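Local coordinates for interferon gamma (Paralichthys olivaceus, PDB 6F1E), which acts as a homodimeric type II interferon cytokine that binds interferon gamma receptor 1 and activates macrophages and neutrophils, at the interface of chains A and B. Sequence-based numbering; all coordinates share one arbitrary frame. Chains: chain A/B, Interferon gamma.

Contact 1: the interface of chains A and B. Residues chain A 18-20, 24-25; chain B 129-130, 133-134.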
# COMPACT_ATOMS: atom_id res chain seq x y z
N TYR A 18 -5.64 25.76 -13.07
CA TYR A 18 -6.21 24.85 -12.06
C TYR A 18 -6.58 25.68 -10.84
O TYR A 18 -5.91 25.64 -9.81
CB TYR A 18 -5.23 23.73 -11.73
CG TYR A 18 -5.13 22.70 -12.83
CD1 TYR A 18 -6.19 21.83 -13.06
CD2 TYR A 18 -4.01 22.61 -13.66
CE1 TYR A 18 -6.14 20.87 -14.07
CE2 TYR A 18 -3.95 21.65 -14.68
CZ TYR A 18 -5.03 20.78 -14.88
OH TYR A 18 -5.04 19.82 -15.85
N ASN A 19 -7.64 26.46 -11.02
CA ASN A 19 -7.97 27.59 -10.17
C ASN A 19 -9.13 27.20 -9.32
O ASN A 19 -10.12 26.70 -9.85
CB ASN A 19 -8.40 28.79 -11.01
CG ASN A 19 -8.14 30.09 -10.30
OD1 ASN A 19 -8.65 30.33 -9.20
ND2 ASN A 19 -7.33 30.94 -10.92
N ILE A 20 -9.01 27.40 -8.01
CA ILE A 20 -10.14 27.09 -7.13
C ILE A 20 -10.22 28.11 -6.03
O ILE A 20 -9.27 28.87 -5.80
CB ILE A 20 -10.05 25.66 -6.54
CG1 ILE A 20 -8.73 25.43 -5.82
CG2 ILE A 20 -10.25 24.62 -7.64
CD1 ILE A 20 -8.82 24.31 -4.82
N ASP A 24 -12.77 26.12 -0.92
CA ASP A 24 -12.66 24.71 -1.32
C ASP A 24 -11.25 24.08 -1.14
O ASP A 24 -11.12 22.87 -0.93
CB ASP A 24 -13.12 24.53 -2.78
CG ASP A 24 -14.65 24.69 -2.99
OD1 ASP A 24 -15.51 24.50 -2.08
OD2 ASP A 24 -15.00 24.95 -4.14
N ARG A 25 -10.22 24.91 -1.25
CA ARG A 25 -8.81 24.51 -1.16
C ARG A 25 -8.49 24.23 0.30
O ARG A 25 -7.96 23.17 0.61
CB ARG A 25 -7.90 25.65 -1.70
CG ARG A 25 -6.38 25.52 -1.46
CD ARG A 25 -5.50 26.58 -2.18
NE ARG A 25 -5.63 26.55 -3.64
CZ ARG A 25 -5.25 25.53 -4.45
NH1 ARG A 25 -4.71 24.42 -3.98
NH2 ARG A 25 -5.41 25.61 -5.76
N PHE B 129 -11.41 17.71 -10.16
CA PHE B 129 -10.70 18.98 -10.40
C PHE B 129 -10.15 19.65 -9.11
O PHE B 129 -9.01 20.16 -9.10
CB PHE B 129 -11.61 19.97 -11.16
CG PHE B 129 -10.89 21.21 -11.67
CD1 PHE B 129 -10.30 21.22 -12.93
CD2 PHE B 129 -10.82 22.38 -10.90
CE1 PHE B 129 -9.65 22.36 -13.41
CE2 PHE B 129 -10.16 23.52 -11.38
CZ PHE B 129 -9.58 23.51 -12.64
N ILE B 130 -10.92 19.65 -8.01
CA ILE B 130 -10.48 20.30 -6.75
C ILE B 130 -9.23 19.61 -6.16
O ILE B 130 -8.24 20.26 -5.77
CB ILE B 130 -11.58 20.29 -5.64
CG1 ILE B 130 -12.90 20.98 -6.09
CG2 ILE B 130 -11.04 20.93 -4.35
CD1 ILE B 130 -12.79 22.41 -6.54
N SER B 133 -6.16 20.22 -8.13
CA SER B 133 -5.61 21.53 -7.85
C SER B 133 -5.07 21.61 -6.47
O SER B 133 -4.16 22.40 -6.23
CB SER B 133 -6.67 22.61 -8.00
OG SER B 133 -6.10 23.87 -7.65
N LYS B 134 -5.66 20.84 -5.54
CA LYS B 134 -5.11 20.78 -4.16
C LYS B 134 -3.75 20.06 -4.14
O LYS B 134 -2.76 20.60 -3.64
CB LYS B 134 -6.10 20.14 -3.17
CG LYS B 134 -7.25 21.08 -2.78
CD LYS B 134 -8.35 20.37 -2.00
CE LYS B 134 -7.94 20.19 -0.55
NZ LYS B 134 -9.14 19.82 0.26
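B:Ser133 OG stands anti to its backbone N (chi1 177°), which carries the hydroxyl out from helix 129-150 toward A:Tyr18 and A:Arg25; the A:Arg25 chain, extended through its first two torsions, bends at chi3 (-60°) and turns its guanidinium back to the same serine. The hydroxyl donates to the backbone carbonyl of A:Tyr18, with B:Ser133 OG 2.8 Å from A:Tyr18 O and lying above the carbonyl plane. It also accepts from the guanidinium, A:Arg25 NH2 being 2.7 Å from B:Ser133 OG, although that bond is bent (130° at H). The straighter bond runs from A:Arg25 NH1 to the carbonyl B:Ser133 O at 3.1 Å, with the oxygen in the guanidinium plane. Arginine therefore grips the serine end-on, one terminal nitrogen on the hydroxyl and the other on the main chain, which would restrain the rotation of both groups. Within chain A, A:Ile20 CD1 lies 3.7 Å above the centre of the guanidinium plane and backs one face. A:Ile20 also reaches across the interface, its CG2 branch meeting B:Ile130 CD1 at 3.5 Å as the two side chains cross obliquely. Beside this pair, A:Tyr18 CD1 touches B:Phe129 CE1 at 3.5 Å, while the backbone A:Asn19 O sits at the phenyl edge, in its plane. Bonds to the serine hydroxyl and to main-chain oxygens, flanked by apolar contacts, thus fasten the segment after helix 5-17 of one subunit onto a C-terminal helix of the other, supporting the homodimer.

Contact 2: the interface of chains A and B. Residues chain A 121, 124, 135, 138-139, 142; chain B 32, 48, 51, 55.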
# COMPACT_ATOMS: atom_id res chain seq x y z
N LEU A 121 -0.72 -7.30 -3.38
CA LEU A 121 -1.50 -7.92 -2.30
C LEU A 121 -2.87 -7.32 -2.19
O LEU A 121 -3.87 -8.04 -2.04
CB LEU A 121 -0.81 -7.70 -0.96
CG LEU A 121 0.46 -8.49 -0.70
CD1 LEU A 121 1.04 -8.05 0.63
CD2 LEU A 121 0.15 -9.97 -0.66
N ILE A 124 -5.51 -8.58 -4.91
CA ILE A 124 -5.82 -10.01 -5.08
C ILE A 124 -7.37 -10.22 -5.18
O ILE A 124 -8.15 -9.48 -4.53
CB ILE A 124 -5.14 -10.81 -3.95
CG1 ILE A 124 -3.64 -10.87 -4.25
CG2 ILE A 124 -5.72 -12.22 -3.86
CD1 ILE A 124 -2.75 -11.42 -3.13
N ALA A 135 -4.09 -19.21 -1.86
CA ALA A 135 -3.71 -18.45 -0.67
C ALA A 135 -3.70 -19.36 0.55
O ALA A 135 -2.82 -19.25 1.40
CB ALA A 135 -4.66 -17.30 -0.46
N GLU A 138 -0.69 -21.57 1.25
CA GLU A 138 0.47 -20.90 1.88
C GLU A 138 0.30 -20.42 3.34
O GLU A 138 1.26 -19.88 3.94
CB GLU A 138 0.90 -19.69 1.01
CG GLU A 138 1.03 -20.06 -0.46
CD GLU A 138 2.14 -19.34 -1.18
OE1 GLU A 138 3.30 -19.44 -0.74
OE2 GLU A 138 1.86 -18.69 -2.20
N LEU A 139 -0.89 -20.61 3.93
CA LEU A 139 -1.19 -19.99 5.22
C LEU A 139 -0.20 -20.37 6.35
O LEU A 139 0.31 -19.51 7.10
CB LEU A 139 -2.63 -20.25 5.64
CG LEU A 139 -3.06 -19.69 7.02
CD1 LEU A 139 -2.53 -18.30 7.33
CD2 LEU A 139 -4.58 -19.67 7.11
N MET A 142 3.16 -18.98 5.78
CA MET A 142 3.09 -17.50 5.92
C MET A 142 2.86 -17.09 7.35
O MET A 142 3.50 -16.17 7.78
CB MET A 142 2.02 -16.85 5.04
CG MET A 142 2.33 -16.86 3.57
SD MET A 142 3.72 -15.80 3.13
CE MET A 142 3.50 -15.98 1.35
N PHE B 32 0.64 -14.62 -4.42
CA PHE B 32 1.48 -13.63 -3.74
C PHE B 32 2.69 -13.28 -4.57
O PHE B 32 3.07 -14.02 -5.46
CB PHE B 32 1.98 -14.14 -2.40
CG PHE B 32 0.89 -14.40 -1.39
CD1 PHE B 32 0.12 -13.34 -0.89
CD2 PHE B 32 0.64 -15.68 -0.91
CE1 PHE B 32 -0.86 -13.56 0.06
CE2 PHE B 32 -0.32 -15.90 0.04
CZ PHE B 32 -1.09 -14.84 0.52
N MET B 48 4.93 -8.69 5.47
CA MET B 48 4.13 -9.73 6.14
C MET B 48 2.90 -9.17 6.85
O MET B 48 1.86 -9.84 6.93
CB MET B 48 5.00 -10.57 7.07
CG MET B 48 6.01 -11.39 6.27
SD MET B 48 5.23 -12.86 5.61
CE MET B 48 5.67 -12.71 3.90
N VAL B 51 0.65 -9.26 4.32
CA VAL B 51 0.15 -10.59 4.05
C VAL B 51 -0.99 -10.99 5.04
O VAL B 51 -2.00 -11.53 4.63
CB VAL B 51 1.32 -11.60 3.96
CG1 VAL B 51 0.81 -13.02 3.72
CG2 VAL B 51 2.29 -11.19 2.85
N TYR B 55 -4.98 -12.02 4.42
CA TYR B 55 -5.62 -13.23 4.91
C TYR B 55 -6.89 -12.87 5.67
O TYR B 55 -7.91 -13.48 5.41
CB TYR B 55 -4.66 -14.09 5.75
CG TYR B 55 -3.78 -15.02 4.91
CD1 TYR B 55 -4.36 -16.01 4.13
CD2 TYR B 55 -2.39 -14.94 4.93
CE1 TYR B 55 -3.60 -16.87 3.37
CE2 TYR B 55 -1.61 -15.83 4.19
CZ TYR B 55 -2.23 -16.78 3.40
OH TYR B 55 -1.51 -17.70 2.64
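A:Met142 and B:Phe32 meet at the flank of the intertwined helical dimer of type II interferons, where helix 139-149 of chain A packs against helix 41-65 of chain B and the loop before it. A:Met142 buries 64 Å² and B:Phe32 53 Å², and their side chains pass in opposite directions. The methionine is bent at chi2 (-67°), and its terminal methyl comes over one face of the phenyl ring on the CD2 side, A:Met142 CE being 3.7 Å from B:Phe32 CD2. Its sulfur faces helix 41-65 instead: A:Met142 SD lies 3.7 Å from B:Met48 CE, where the two methionines cross at about a right angle, and it borders B:Val51 CG1. By contrast, at the phenyl edge, in the ring plane, sits A:Leu121 CD2, 3.4 Å from B:Phe32 CD1. The other leucine branch points to B:Val51, with A:Leu121 CD1 4.0 Å from B:Val51 CG2. The A:Glu138 carboxylate borders another part of the phenyl rim, its plane turned 65° from the ring, and A:Glu138 OE2 is 3.5 Å from B:Phe32 CD2. B:Tyr55, with 48 Å² hidden, takes A:Leu139 over one face: A:Leu139 CD1 stands 4.0 Å above the plane of the B:Tyr55 ring, over its centre. Tilted to the same face, A:Met142 CB comes within 3.9 Å of B:Tyr55 CE2. The phenol hydroxyl points toward the backbone carbonyl of A:Ala135, but this approach is modelled too short for a reliable bond.

Contact 3: the interface of chains A and B. Residues chain A 42-43, 46, 114-115, 118; chain B 42-43, 46, 114-115, 118.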
# COMPACT_ATOMS: atom_id res chain seq x y z
N GLU A 42 13.09 4.68 7.08
CA GLU A 42 12.53 3.67 6.21
C GLU A 42 11.04 4.02 5.98
O GLU A 42 10.54 3.98 4.85
CB GLU A 42 12.78 2.26 6.82
CG GLU A 42 12.26 1.04 6.04
CD GLU A 42 12.89 0.80 4.67
OE1 GLU A 42 14.08 1.16 4.48
OE2 GLU A 42 12.20 0.22 3.79
N THR A 43 10.33 4.41 7.03
CA THR A 43 8.90 4.73 6.92
C THR A 43 8.67 5.97 6.03
O THR A 43 7.75 5.99 5.20
CB THR A 43 8.31 5.03 8.31
OG1 THR A 43 8.89 4.16 9.28
CG2 THR A 43 6.83 4.83 8.34
N LEU A 46 9.31 5.37 2.40
CA LEU A 46 8.32 4.50 1.79
C LEU A 46 7.04 5.28 1.50
O LEU A 46 6.44 5.19 0.40
CB LEU A 46 8.05 3.31 2.73
CG LEU A 46 7.18 2.19 2.17
CD1 LEU A 46 7.30 1.93 0.68
CD2 LEU A 46 7.57 0.93 2.92
N LEU A 114 8.90 -2.51 -3.20
CA LEU A 114 8.07 -2.88 -2.05
C LEU A 114 6.65 -2.46 -2.29
O LEU A 114 5.75 -3.29 -2.24
CB LEU A 114 8.57 -2.25 -0.73
CG LEU A 114 7.80 -2.59 0.57
CD1 LEU A 114 7.36 -4.03 0.69
CD2 LEU A 114 8.65 -2.26 1.79
N LEU A 115 6.46 -1.19 -2.60
CA LEU A 115 5.13 -0.69 -2.91
C LEU A 115 4.44 -1.54 -3.97
O LEU A 115 3.24 -1.76 -3.84
CB LEU A 115 5.15 0.79 -3.33
CG LEU A 115 5.45 1.81 -2.20
CD1 LEU A 115 5.46 3.22 -2.77
CD2 LEU A 115 4.49 1.77 -1.01
N LEU A 118 3.08 -4.46 -2.14
CA LEU A 118 1.92 -4.08 -1.34
C LEU A 118 0.73 -3.80 -2.22
O LEU A 118 -0.37 -4.16 -1.86
CB LEU A 118 2.17 -2.89 -0.42
CG LEU A 118 3.34 -3.14 0.54
CD1 LEU A 118 3.58 -1.96 1.48
CD2 LEU A 118 3.10 -4.42 1.33
N GLU B 42 12.74 -4.37 8.62
CA GLU B 42 11.54 -3.53 8.53
C GLU B 42 10.80 -3.77 7.19
O GLU B 42 9.56 -3.73 7.13
CB GLU B 42 11.89 -2.03 8.68
CG GLU B 42 10.97 -1.22 9.60
CD GLU B 42 9.45 -1.27 9.28
OE1 GLU B 42 8.88 -0.24 8.86
OE2 GLU B 42 8.80 -2.32 9.49
N THR B 43 11.55 -4.02 6.13
CA THR B 43 10.94 -4.32 4.84
C THR B 43 10.12 -5.64 4.93
O THR B 43 8.97 -5.68 4.47
CB THR B 43 12.02 -4.30 3.72
OG1 THR B 43 12.43 -2.94 3.51
CG2 THR B 43 11.55 -4.90 2.37
N LEU B 46 6.78 -5.36 7.26
CA LEU B 46 5.75 -4.63 6.58
C LEU B 46 5.06 -5.48 5.51
O LEU B 46 3.83 -5.51 5.38
CB LEU B 46 6.38 -3.39 5.94
CG LEU B 46 5.47 -2.26 5.52
CD1 LEU B 46 4.60 -1.75 6.67
CD2 LEU B 46 6.38 -1.15 5.03
N LEU B 114 0.98 2.23 8.86
CA LEU B 114 1.62 2.64 7.58
C LEU B 114 0.89 2.10 6.34
O LEU B 114 0.73 2.80 5.35
CB LEU B 114 3.07 2.15 7.57
CG LEU B 114 3.91 2.65 6.40
CD1 LEU B 114 3.84 4.16 6.31
CD2 LEU B 114 5.35 2.17 6.55
N LEU B 115 0.47 0.85 6.41
CA LEU B 115 -0.26 0.21 5.33
C LEU B 115 -1.55 0.94 5.03
O LEU B 115 -1.92 1.06 3.84
CB LEU B 115 -0.53 -1.26 5.66
CG LEU B 115 0.74 -2.12 5.55
CD1 LEU B 115 0.68 -3.37 6.41
CD2 LEU B 115 0.95 -2.50 4.10
N LEU B 118 -0.77 3.93 3.16
CA LEU B 118 -0.51 3.57 1.80
C LEU B 118 -1.80 3.26 1.07
O LEU B 118 -1.93 3.61 -0.10
CB LEU B 118 0.56 2.46 1.72
CG LEU B 118 1.93 2.97 2.21
CD1 LEU B 118 2.93 1.89 2.61
CD2 LEU B 118 2.54 3.91 1.17
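A:Leu46 and B:Leu46 reach toward each other tip to tip through their CD2 methyls, both having CG anti to the backbone N (chi1 -172° in chain A). The modelled methyl separation is too short to be trusted, so the orientation alone is used here and the packing is judged from the leucines around it. A:Leu115 and B:Leu118 cross at about a right angle, with A:Leu115 CD2 3.6 Å from B:Leu118 CD2. The reciprocal pair has the same crossing: A:Leu118 CD1 meets B:Leu115 CD2 at 3.8 Å. Between these pairs the two Leu118 tips also approach, A:Leu118 CD1 being 4.1 Å from B:Leu118 CD1. The threonine contacts are less alike. A:Thr43 and B:Leu114 meet at a slant, bringing A:Thr43 CG2 within 3.5 Å of B:Leu114 CD2, whereas A:Leu114 and B:Thr43 slide past each other in opposite directions, with A:Leu114 CD2 4.0 Å from B:Thr43 CG2. At the polar end, the A:Glu42 chain bends at chi2 (64°), and the B:Thr43 hydroxyl can donate to its carboxylate in a hydrogen bond, B:Thr43 OG1 being 3.2 Å from A:Glu42 OE2. The two Glu42 carboxylates are turned 88° apart, with A:Glu42 OE2 6.1 Å from B:Glu42 OE1; like charges would disfavour closer approach. About the dimer two-fold, helices 41-64 and 109-122 of chain A each meet their twins, 41-65 and 109-121 of chain B, and each long helix also meets the partner's shorter one.

Contact 3 lies at the two-fold, with contact 1 and contact 2 toward opposite sides: C-alpha centres are about 30 Å apart for contacts 1 and 3, 16 Å for contacts 2 and 3, and 39 Å for contacts 1 and 2. Chain A helix 109-122 supplies residues to contacts 2 and 3, as does chain B helix 41-65, linking the central and flanking packing directly. Contact 1 uses chain B helix 129-150, whose chain A counterpart is divided into helices 129-137 and 139-149. The twin of contact 1 thus shares helix 129-137 with contact 2, and each flank of the interlocked dimer holds a patch of both types.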